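Local coordinates for protein LbaCas13a H328A (C2c2) (Lachnospiraceae bacterium NK4A179, PDB 5WLH) that binds a CRISPR guide RNA and, as a Cas13a nuclease, probably uses it to find and cleave target RNA, at residues N668-S673 against D962-I967; A916-M921 against L969-C974. All coordinates share one frame; numbering follows the deposited sequence.

Interaction 1: N668-S673 against D962-I967. With nucleotides of chain B.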
ATOM      1  N   ASN A 668      -6.287 -30.552   2.036  1.00 30.05           N
ATOM      2  CA  ASN A 668      -6.095 -29.178   1.590  1.00 33.10           C
ATOM      3  C   ASN A 668      -5.170 -28.468   2.569  1.00 33.78           C
ATOM      4  O   ASN A 668      -5.308 -28.614   3.787  1.00 39.04           O
ATOM      5  CB  ASN A 668      -7.439 -28.462   1.485  1.00 36.43           C
ATOM      6  CG  ASN A 668      -8.229 -28.902   0.264  1.00 41.12           C
ATOM      7  OD1 ASN A 668      -7.652 -29.356  -0.730  1.00 45.03           O
ATOM      8  ND2 ASN A 668      -9.549 -28.776   0.333  1.00 36.30           N
ATOM      9  N   VAL A 669      -4.207 -27.725   2.033  1.00 38.23           N
ATOM     10  CA  VAL A 669      -3.178 -27.059   2.824  1.00 35.94           C
ATOM     11  C   VAL A 669      -3.476 -25.564   2.839  1.00 30.08           C
ATOM     12  O   VAL A 669      -3.616 -24.945   1.779  1.00 38.38           O
ATOM     13  CB  VAL A 669      -1.776 -27.340   2.263  1.00 40.56           C
ATOM     14  CG1 VAL A 669      -0.722 -26.608   3.073  1.00 37.90           C
ATOM     15  CG2 VAL A 669      -1.513 -28.849   2.240  1.00 45.14           C
ATOM     16  N   GLU A 670      -3.624 -25.006   4.036  1.00 28.21           N
ATOM     17  CA  GLU A 670      -3.771 -23.565   4.225  1.00 29.18           C
ATOM     18  C   GLU A 670      -2.390 -22.968   4.469  1.00 24.99           C
ATOM     19  O   GLU A 670      -1.778 -23.215   5.512  1.00 26.88           O
ATOM     20  CB  GLU A 670      -4.697 -23.281   5.400  1.00 32.04           C
ATOM     21  CG  GLU A 670      -5.072 -21.831   5.569  1.00 28.73           C
ATOM     22  CD  GLU A 670      -6.186 -21.671   6.585  1.00 34.49           C
ATOM     23  OE1 GLU A 670      -6.574 -22.702   7.173  1.00 34.52           O
ATOM     24  OE2 GLU A 670      -6.676 -20.536   6.793  1.00 29.34           O
ATOM     25  N   ARG A 671      -1.891 -22.200   3.510  1.00 23.72           N
ATOM     26  CA  ARG A 671      -0.576 -21.609   3.654  1.00 22.14           C
ATOM     27  C   ARG A 671      -0.597 -20.415   4.586  1.00 26.56           C
ATOM     28  O   ARG A 671      -1.537 -19.617   4.578  1.00 23.91           O
ATOM     29  CB  ARG A 671      -0.043 -21.166   2.306  1.00 25.69           C
ATOM     30  CG  ARG A 671       0.390 -22.308   1.470  1.00 31.65           C
ATOM     31  CD  ARG A 671       1.067 -21.772   0.255  1.00 26.11           C
ATOM     32  NE  ARG A 671       0.951 -22.718  -0.832  1.00 27.96           N
ATOM     33  CZ  ARG A 671       1.335 -22.452  -2.067  1.00 29.46           C
ATOM     34  NH1 ARG A 671       1.883 -21.267  -2.334  1.00 24.77           N
ATOM     35  NH2 ARG A 671       1.182 -23.365  -3.017  1.00 28.70           N
ATOM     36  N   ALA A 672       0.485 -20.265   5.343  1.00 23.85           N
ATOM     37  CA  ALA A 672       0.649 -19.136   6.237  1.00 25.90           C
ATOM     38  C   ALA A 672       1.402 -18.026   5.528  1.00 25.48           C
ATOM     39  O   ALA A 672       2.297 -18.278   4.709  1.00 23.61           O
ATOM     40  CB  ALA A 672       1.398 -19.548   7.506  1.00 26.75           C
ATOM     41  N   SER A 673       1.033 -16.791   5.836  1.00 22.26           N
ATOM     42  CA  SER A 673       1.749 -15.681   5.244  1.00 20.71           C
ATOM     43  C   SER A 673       3.105 -15.488   5.929  1.00 22.00           C
ATOM     44  O   SER A 673       3.398 -16.066   6.990  1.00 22.85           O
ATOM     45  CB  SER A 673       0.933 -14.397   5.363  1.00 26.42           C
ATOM     46  OG  SER A 673       0.907 -14.053   6.712  1.00 32.84           O
ATOM     47  N   ASP A 962     -12.127 -22.409   4.805  1.00 22.08           N
ATOM     48  CA  ASP A 962     -12.935 -22.728   3.633  1.00 22.50           C
ATOM     49  C   ASP A 962     -12.719 -21.717   2.521  1.00 22.60           C
ATOM     50  O   ASP A 962     -12.629 -22.093   1.347  1.00 23.47           O
ATOM     51  CB  ASP A 962     -14.418 -22.778   3.987  1.00 21.65           C
ATOM     52  CG  ASP A 962     -14.771 -23.986   4.827  1.00 27.61           C
ATOM     53  OD1 ASP A 962     -13.957 -24.941   4.881  1.00 27.92           O
ATOM     54  OD2 ASP A 962     -15.856 -23.969   5.428  1.00 32.93           O
ATOM     55  N   VAL A 963     -12.670 -20.430   2.868  1.00 21.64           N
ATOM     56  CA  VAL A 963     -12.415 -19.407   1.861  1.00 19.08           C
ATOM     57  C   VAL A 963     -11.093 -19.678   1.187  1.00 17.53           C
ATOM     58  O   VAL A 963     -10.969 -19.595  -0.040  1.00 23.57           O
ATOM     59  CB  VAL A 963     -12.431 -18.007   2.487  1.00 20.48           C
ATOM     60  CG1 VAL A 963     -12.159 -16.964   1.395  1.00 20.90           C
ATOM     61  CG2 VAL A 963     -13.784 -17.757   3.126  1.00 24.46           C
ATOM     62  N   ASP A 964     -10.079 -19.978   2.002  1.00 19.89           N
ATOM     63  CA  ASP A 964      -8.758 -20.312   1.503  1.00 19.07           C
ATOM     64  C   ASP A 964      -8.824 -21.442   0.490  1.00 25.33           C
ATOM     65  O   ASP A 964      -8.311 -21.319  -0.626  1.00 21.62           O
ATOM     66  CB  ASP A 964      -7.847 -20.662   2.674  1.00 21.05           C
ATOM     67  CG  ASP A 964      -6.387 -20.743   2.273  1.00 26.00           C
ATOM     68  OD1 ASP A 964      -6.014 -21.716   1.578  1.00 28.35           O
ATOM     69  OD2 ASP A 964      -5.609 -19.823   2.626  1.00 27.64           O
ATOM     70  N   ALA A 965      -9.484 -22.548   0.857  1.00 22.34           N
ATOM     71  CA  ALA A 965      -9.549 -23.698  -0.034  1.00 25.03           C
ATOM     72  C   ALA A 965     -10.264 -23.347  -1.325  1.00 21.83           C
ATOM     73  O   ALA A 965      -9.892 -23.826  -2.398  1.00 22.80           O
ATOM     74  CB  ALA A 965     -10.262 -24.853   0.668  1.00 25.61           C
ATOM     75  N   VAL A 966     -11.302 -22.514  -1.241  1.00 21.68           N
ATOM     76  CA  VAL A 966     -12.032 -22.131  -2.442  1.00 22.93           C
ATOM     77  C   VAL A 966     -11.146 -21.305  -3.359  1.00 25.09           C
ATOM     78  O   VAL A 966     -11.067 -21.557  -4.567  1.00 22.75           O
ATOM     79  CB  VAL A 966     -13.304 -21.361  -2.071  1.00 23.70           C
ATOM     80  CG1 VAL A 966     -13.870 -20.727  -3.298  1.00 24.78           C
ATOM     81  CG2 VAL A 966     -14.335 -22.311  -1.425  1.00 23.04           C
ATOM     82  N   ILE A 967     -10.500 -20.276  -2.806  1.00 22.05           N
ATOM     83  CA  ILE A 967      -9.644 -19.445  -3.646  1.00 18.08           C
ATOM     84  C   ILE A 967      -8.513 -20.275  -4.225  1.00 20.15           C
ATOM     85  O   ILE A 967      -8.168 -20.139  -5.401  1.00 20.62           O
ATOM     86  CB  ILE A 967      -9.100 -18.242  -2.864  1.00 17.40           C
ATOM     87  CG1 ILE A 967     -10.240 -17.385  -2.327  1.00 22.31           C
ATOM     88  CG2 ILE A 967      -8.211 -17.387  -3.794  1.00 21.87           C
ATOM     89  CD1 ILE A 967      -9.746 -16.147  -1.578  1.00 23.51           C
TER
ATOM     90  P     U B  35       2.002 -21.271  -6.018  1.00 26.88           P
ATOM     91  OP1   U B  35       1.285 -20.655  -4.879  1.00 27.89           O
ATOM     92  OP2   U B  35       2.111 -22.748  -5.941  1.00 29.32           O
ATOM     93  O5'   U B  35       1.332 -20.875  -7.395  1.00 23.09           O
ATOM     94  C5'   U B  35       0.163 -21.514  -7.858  1.00 22.91           C
ATOM     95  C4'   U B  35      -0.162 -21.011  -9.233  1.00 24.40           C
ATOM     96  O4'   U B  35      -0.436 -19.592  -9.178  1.00 25.77           O
ATOM     97  C3'   U B  35       0.978 -21.123 -10.226  1.00 23.58           C
ATOM     98  O3'   U B  35       1.047 -22.423 -10.766  1.00 26.39           O
ATOM     99  C2'   U B  35       0.644 -20.049 -11.251  1.00 24.15           C
ATOM    100  O2'   U B  35      -0.291 -20.533 -12.199  1.00 26.17           O
ATOM    101  C1'   U B  35      -0.031 -18.976 -10.378  1.00 25.19           C
ATOM    102  N1    U B  35       0.907 -17.882 -10.053  1.00 24.76           N
ATOM    103  C2    U B  35       1.042 -16.904 -11.012  1.00 27.72           C
ATOM    104  O2    U B  35       0.410 -16.903 -12.052  1.00 28.28           O
ATOM    105  N3    U B  35       1.926 -15.913 -10.701  1.00 28.35           N
ATOM    106  C4    U B  35       2.696 -15.819  -9.562  1.00 29.69           C
ATOM    107  O4    U B  35       3.463 -14.860  -9.458  1.00 26.59           O
ATOM    108  C5    U B  35       2.513 -16.874  -8.617  1.00 25.20           C
ATOM    109  C6    U B  35       1.640 -17.852  -8.886  1.00 23.61           C
ATOM    110  P     A B  34       3.881 -17.971  -1.372  1.00 23.99           P
ATOM    111  OP1   A B  34       2.630 -18.661  -0.947  1.00 22.89           O
ATOM    112  OP2   A B  34       5.210 -18.349  -0.767  1.00 22.85           O
ATOM    113  O5'   A B  34       4.095 -17.955  -2.940  1.00 23.50           O
ATOM    114  C5'   A B  34       2.994 -17.836  -3.831  1.00 27.32           C
ATOM    115  C4'   A B  34       3.308 -18.419  -5.190  1.00 25.86           C
ATOM    116  O4'   A B  34       4.178 -17.517  -5.935  1.00 27.28           O
ATOM    117  C3'   A B  34       4.010 -19.788  -5.166  1.00 23.59           C
ATOM    118  O3'   A B  34       3.463 -20.622  -6.179  1.00 24.00           O
ATOM    119  C2'   A B  34       5.451 -19.441  -5.546  1.00 25.45           C
ATOM    120  O2'   A B  34       6.165 -20.483  -6.176  1.00 26.17           O
ATOM    121  C1'   A B  34       5.244 -18.258  -6.490  1.00 30.01           C
ATOM    122  N9    A B  34       6.439 -17.420  -6.650  1.00 34.28           N
ATOM    123  C8    A B  34       7.139 -16.658  -5.753  1.00 36.00           C
ATOM    124  N7    A B  34       8.201 -16.083  -6.273  1.00 37.55           N
ATOM    125  C5    A B  34       8.214 -16.509  -7.592  1.00 38.71           C
ATOM    126  C6    A B  34       9.074 -16.266  -8.678  1.00 41.85           C
ATOM    127  N6    A B  34      10.165 -15.494  -8.623  1.00 47.47           N
ATOM    128  N1    A B  34       8.784 -16.856  -9.859  1.00 41.50           N
ATOM    129  C2    A B  34       7.698 -17.640  -9.937  1.00 43.47           C
ATOM    130  N3    A B  34       6.816 -17.942  -8.985  1.00 37.45           N
ATOM    131  C4    A B  34       7.133 -17.333  -7.831  1.00 35.68           C
TER
HETATM  132  O   HOH W   1      -3.513 -21.546   1.124  1.00 27.19           O
HETATM  133  O   HOH W   2      -6.539 -24.232   1.418  1.00 30.41           O
HETATM  134  O   HOH W   3      -5.733 -18.732   5.222  1.00 26.56           O

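Interaction 2: A916-M921 against L969-C974. With nucleotides of chain B.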
ATOM      1  N   ALA A 916      -2.629 -15.194 -11.707  1.00 21.13           N
ATOM      2  CA  ALA A 916      -1.810 -14.324 -10.876  1.00 24.34           C
ATOM      3  C   ALA A 916      -2.673 -13.528  -9.916  1.00 19.95           C
ATOM      4  O   ALA A 916      -2.291 -13.308  -8.765  1.00 19.53           O
ATOM      5  CB  ALA A 916      -0.984 -13.382 -11.745  1.00 25.72           C
ATOM      6  N   GLN A 917      -3.830 -13.065 -10.386  1.00 20.97           N
ATOM      7  CA  GLN A 917      -4.720 -12.317  -9.514  1.00 20.36           C
ATOM      8  C   GLN A 917      -5.289 -13.206  -8.425  1.00 17.56           C
ATOM      9  O   GLN A 917      -5.354 -12.798  -7.264  1.00 19.64           O
ATOM     10  CB  GLN A 917      -5.852 -11.690 -10.315  1.00 20.51           C
ATOM     11  CG  GLN A 917      -5.365 -10.529 -11.137  1.00 22.31           C
ATOM     12  CD  GLN A 917      -6.444 -10.016 -12.011  1.00 23.98           C
ATOM     13  OE1 GLN A 917      -7.293 -10.787 -12.486  1.00 22.30           O
ATOM     14  NE2 GLN A 917      -6.451  -8.706 -12.219  1.00 29.88           N
ATOM     15  N   ALA A 918      -5.691 -14.432  -8.774  1.00 18.36           N
ATOM     16  CA  ALA A 918      -6.224 -15.317  -7.743  1.00 22.12           C
ATOM     17  C   ALA A 918      -5.153 -15.616  -6.703  1.00 21.40           C
ATOM     18  O   ALA A 918      -5.439 -15.670  -5.498  1.00 19.66           O
ATOM     19  CB  ALA A 918      -6.744 -16.617  -8.372  1.00 20.51           C
ATOM     20  N   ASN A 919      -3.908 -15.800  -7.156  1.00 21.59           N
ATOM     21  CA  ASN A 919      -2.809 -16.020  -6.223  1.00 18.00           C
ATOM     22  C   ASN A 919      -2.635 -14.825  -5.301  1.00 16.91           C
ATOM     23  O   ASN A 919      -2.426 -14.982  -4.089  1.00 18.35           O
ATOM     24  CB  ASN A 919      -1.509 -16.292  -6.999  1.00 22.51           C
ATOM     25  CG  ASN A 919      -0.301 -16.454  -6.078  1.00 34.51           C
ATOM     26  OD1 ASN A 919      -0.171 -17.467  -5.414  1.00 35.12           O
ATOM     27  ND2 ASN A 919       0.590 -15.448  -6.047  1.00 35.18           N
ATOM     28  N   HIS A 920      -2.687 -13.621  -5.865  1.00 17.34           N
ATOM     29  CA  HIS A 920      -2.612 -12.412  -5.044  1.00 19.97           C
ATOM     30  C   HIS A 920      -3.768 -12.339  -4.048  1.00 19.10           C
ATOM     31  O   HIS A 920      -3.572 -11.986  -2.878  1.00 18.65           O
ATOM     32  CB  HIS A 920      -2.639 -11.165  -5.932  1.00 23.93           C
ATOM     33  CG  HIS A 920      -1.361 -10.880  -6.655  1.00 28.37           C
ATOM     34  ND1 HIS A 920      -0.119 -11.084  -6.096  1.00 30.91           N
ATOM     35  CD2 HIS A 920      -1.137 -10.354  -7.885  1.00 29.95           C
ATOM     36  CE1 HIS A 920       0.816 -10.727  -6.957  1.00 35.43           C
ATOM     37  NE2 HIS A 920       0.226 -10.276  -8.049  1.00 34.91           N
ATOM     38  N   MET A 921      -4.987 -12.636  -4.504  1.00 22.39           N
ATOM     39  CA  MET A 921      -6.133 -12.654  -3.603  1.00 18.74           C
ATOM     40  C   MET A 921      -5.916 -13.636  -2.465  1.00 20.45           C
ATOM     41  O   MET A 921      -6.167 -13.314  -1.305  1.00 21.33           O
ATOM     42  CB  MET A 921      -7.411 -13.008  -4.372  1.00 20.83           C
ATOM     43  CG  MET A 921      -8.679 -12.920  -3.543  1.00 26.10           C
ATOM     44  SD  MET A 921     -10.067 -13.360  -4.624  1.00 28.37           S
ATOM     45  CE  MET A 921     -11.440 -12.574  -3.788  1.00 30.50           C
ATOM     46  N   LEU A 969      -8.549 -23.376  -4.951  1.00 23.35           N
ATOM     47  CA  LEU A 969      -9.109 -24.127  -6.071  1.00 23.37           C
ATOM     48  C   LEU A 969      -9.132 -23.265  -7.324  1.00 22.23           C
ATOM     49  O   LEU A 969      -8.733 -23.717  -8.402  1.00 22.05           O
ATOM     50  CB  LEU A 969     -10.511 -24.645  -5.717  1.00 21.97           C
ATOM     51  CG  LEU A 969     -11.308 -25.261  -6.871  1.00 25.42           C
ATOM     52  CD1 LEU A 969     -12.078 -26.512  -6.432  1.00 26.90           C
ATOM     53  CD2 LEU A 969     -12.272 -24.236  -7.495  1.00 26.60           C
ATOM     54  N   SER A 970      -9.517 -21.991  -7.183  1.00 20.80           N
ATOM     55  CA  SER A 970      -9.500 -21.078  -8.319  1.00 22.05           C
ATOM     56  C   SER A 970      -8.085 -20.838  -8.836  1.00 21.69           C
ATOM     57  O   SER A 970      -7.856 -20.847 -10.053  1.00 23.06           O
ATOM     58  CB  SER A 970     -10.166 -19.755  -7.930  1.00 22.21           C
ATOM     59  OG  SER A 970     -11.560 -19.931  -7.834  1.00 23.17           O
ATOM     60  N   VAL A 971      -7.120 -20.615  -7.940  1.00 21.85           N
ATOM     61  CA  VAL A 971      -5.742 -20.405  -8.394  1.00 22.90           C
ATOM     62  C   VAL A 971      -5.329 -21.529  -9.333  1.00 23.68           C
ATOM     63  O   VAL A 971      -4.829 -21.300 -10.439  1.00 23.67           O
ATOM     64  CB  VAL A 971      -4.777 -20.313  -7.195  1.00 22.32           C
ATOM     65  CG1 VAL A 971      -3.314 -20.293  -7.681  1.00 20.86           C
ATOM     66  CG2 VAL A 971      -5.065 -19.088  -6.352  1.00 18.66           C
ATOM     67  N   LYS A 972      -5.562 -22.765  -8.899  1.00 21.17           N
ATOM     68  CA  LYS A 972      -5.127 -23.931  -9.660  1.00 24.99           C
ATOM     69  C   LYS A 972      -5.900 -24.054 -10.965  1.00 28.62           C
ATOM     70  O   LYS A 972      -5.311 -24.260 -12.036  1.00 27.38           O
ATOM     71  CB  LYS A 972      -5.297 -25.187  -8.799  1.00 24.21           C
ATOM     72  CG  LYS A 972      -4.249 -25.291  -7.680  1.00 25.29           C
ATOM     73  CD  LYS A 972      -4.754 -26.080  -6.498  1.00 26.95           C
ATOM     74  CE  LYS A 972      -3.629 -26.450  -5.529  1.00 26.88           C
ATOM     75  NZ  LYS A 972      -4.172 -26.980  -4.222  1.00 28.09           N
ATOM     76  N   LEU A 973      -7.224 -23.887 -10.905  1.00 25.60           N
ATOM     77  CA  LEU A 973      -8.040 -24.093 -12.094  1.00 25.36           C
ATOM     78  C   LEU A 973      -7.970 -22.913 -13.069  1.00 26.01           C
ATOM     79  O   LEU A 973      -8.087 -23.116 -14.282  1.00 25.24           O
ATOM     80  CB  LEU A 973      -9.483 -24.380 -11.678  1.00 27.25           C
ATOM     81  CG  LEU A 973      -9.706 -25.717 -10.937  1.00 25.60           C
ATOM     82  CD1 LEU A 973     -11.173 -26.022 -10.776  1.00 25.62           C
ATOM     83  CD2 LEU A 973      -9.029 -26.874 -11.691  1.00 25.18           C
ATOM     84  N   CYS A 974      -7.772 -21.684 -12.582  1.00 23.52           N
ATOM     85  CA  CYS A 974      -7.601 -20.562 -13.503  1.00 25.70           C
ATOM     86  C   CYS A 974      -6.388 -20.762 -14.394  1.00 24.27           C
ATOM     87  O   CYS A 974      -6.387 -20.324 -15.550  1.00 28.27           O
ATOM     88  CB  CYS A 974      -7.475 -19.248 -12.731  1.00 24.46           C
ATOM     89  SG  CYS A 974      -9.053 -18.797 -11.951  1.00 25.86           S
TER
ATOM     90  P     U B  35       2.002 -21.271  -6.018  1.00 26.88           P
ATOM     91  OP1   U B  35       1.285 -20.655  -4.879  1.00 27.89           O
ATOM     92  OP2   U B  35       2.111 -22.748  -5.941  1.00 29.32           O
ATOM     93  O5'   U B  35       1.332 -20.875  -7.395  1.00 23.09           O
ATOM     94  C5'   U B  35       0.163 -21.514  -7.858  1.00 22.91           C
ATOM     95  C4'   U B  35      -0.162 -21.011  -9.233  1.00 24.40           C
ATOM     96  O4'   U B  35      -0.436 -19.592  -9.178  1.00 25.77           O
ATOM     97  C3'   U B  35       0.978 -21.123 -10.226  1.00 23.58           C
ATOM     98  O3'   U B  35       1.047 -22.423 -10.766  1.00 26.39           O
ATOM     99  C2'   U B  35       0.644 -20.049 -11.251  1.00 24.15           C
ATOM    100  O2'   U B  35      -0.291 -20.533 -12.199  1.00 26.17           O
ATOM    101  C1'   U B  35      -0.031 -18.976 -10.378  1.00 25.19           C
ATOM    102  N1    U B  35       0.907 -17.882 -10.053  1.00 24.76           N
ATOM    103  C2    U B  35       1.042 -16.904 -11.012  1.00 27.72           C
ATOM    104  O2    U B  35       0.410 -16.903 -12.052  1.00 28.28           O
ATOM    105  N3    U B  35       1.926 -15.913 -10.701  1.00 28.35           N
ATOM    106  C4    U B  35       2.696 -15.819  -9.562  1.00 29.69           C
ATOM    107  O4    U B  35       3.463 -14.860  -9.458  1.00 26.59           O
ATOM    108  C5    U B  35       2.513 -16.874  -8.617  1.00 25.20           C
ATOM    109  C6    U B  35       1.640 -17.852  -8.886  1.00 23.61           C
TER

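Interaction 1: N668-S673 against D962-I967
An RNA-backbone-binding loop of Cas13a, residues 668-673, rests on helix 960-974 through Asp964 and bound water. Glu670 CG packs 3.6 Å from Asp964 OD2, and the two carboxylate planes are turned 49° apart. With CG anti to the backbone N (chi1 -172°) and the chain extended beyond it, Glu670 lays CG beside the Asp964 carboxylate and carries its own carboxylate past it. Glu670 OE2 comes within 4.4 Å of Asp964 OD2, a pairing of like charges. One water donates to both oxygens, and Lys929 of helix 915-941 makes a salt bridge to Glu670 OE2. Both probably ease the repulsion.

Asp964 OD1 is held by two more waters. The first lies 2.6 Å from Asp964 OD1 and also donates to Val669 O. The second donates to Asp964 OD1 and accepts from Arg671 N, 3.0 Å from the water oxygen. The loop backbone is thus tied to the helix through water. Nearby, Asn668 ND2 touches Ala965 CB at 4.0 Å.

The Arg671 side chain leads away from the helix to the RNA, with Tyr729 as a cation-pi partner. Phosphates meet the edge of the guanidinium. Arg671 NH1 donates hydrogen bonds to OP1 of U35 (2.7 Å) and to OP1 of A34, both of chain B, while Arg671 NH2 reaches U35 OP2 in a nearly straight 179° bond.

Interaction 2: A916-M921 against L969-C974
A binding site for nucleotide U35 of the guide RNA (chain B) is built on helices 915-941 and 960-974, antiparallel, which meet at Ala918 and Val971. The axes of the two segments approach to 8.4 Å, with 165° between their directions. The small Ala918 side chain permits this closeness: its CB lies 3.6 Å from Val971 CG2. Val971 CG2 also presses on the backbone, 3.5 Å from Ala918 C, and touches Asn919 N.

The two branches of Val971 do different work. With CG1 anti to the backbone N (chi1 172°), CG2 faces the partner helix and Val971 CG1 meets the ribose, 3.3 Å from U35 O4'. The Asn919 amide lies to one side of the uracil plane, beside the C5-C6 edge and turned only modestly from that plane. Asn919 ND2 sits 3.5 Å from U35 C5, and Asn919 CG lies 3.7 Å from U35 C6. Ala916 CB approaches from the same side of the base, 3.8 Å from U35 O2. With an alanine at Asn919, the C5-C6 edge of U35 would probably lose the amide packed beside it, leaving a gap there and the base less firmly placed.

Beside the pair, Ser970 OG is hydrogen-bonded to Ser910 OG, and Met921 packs on Trp906 of helix 901-911. The whole is a close-packed antiparallel helix pair, one side of which forms part of an RNA-binding site, with sugar and base held by packing.

Overall arrangement
From the N terminus, the chain first gives the loop 668-673, which follows helix 654-665. It then passes 916-921 on helix 915-941 before reaching 962-967 and 969-974, both on helix 960-974. Interaction 1 closes a loop with 288 residues between its segments. Interaction 2 closes a shorter one, with 47. The segments alternate, so the two contacts cross. Successive parts of helix 960-974 serve them, and their centres lie about 11 Å apart. They also touch directly: Ile967 CG2 packs 3.7 Å from Ala918 O. Together they tie a loop and two helices around U35 of chain B, with the phosphate held at interaction 1 and the sugar and base at interaction 2.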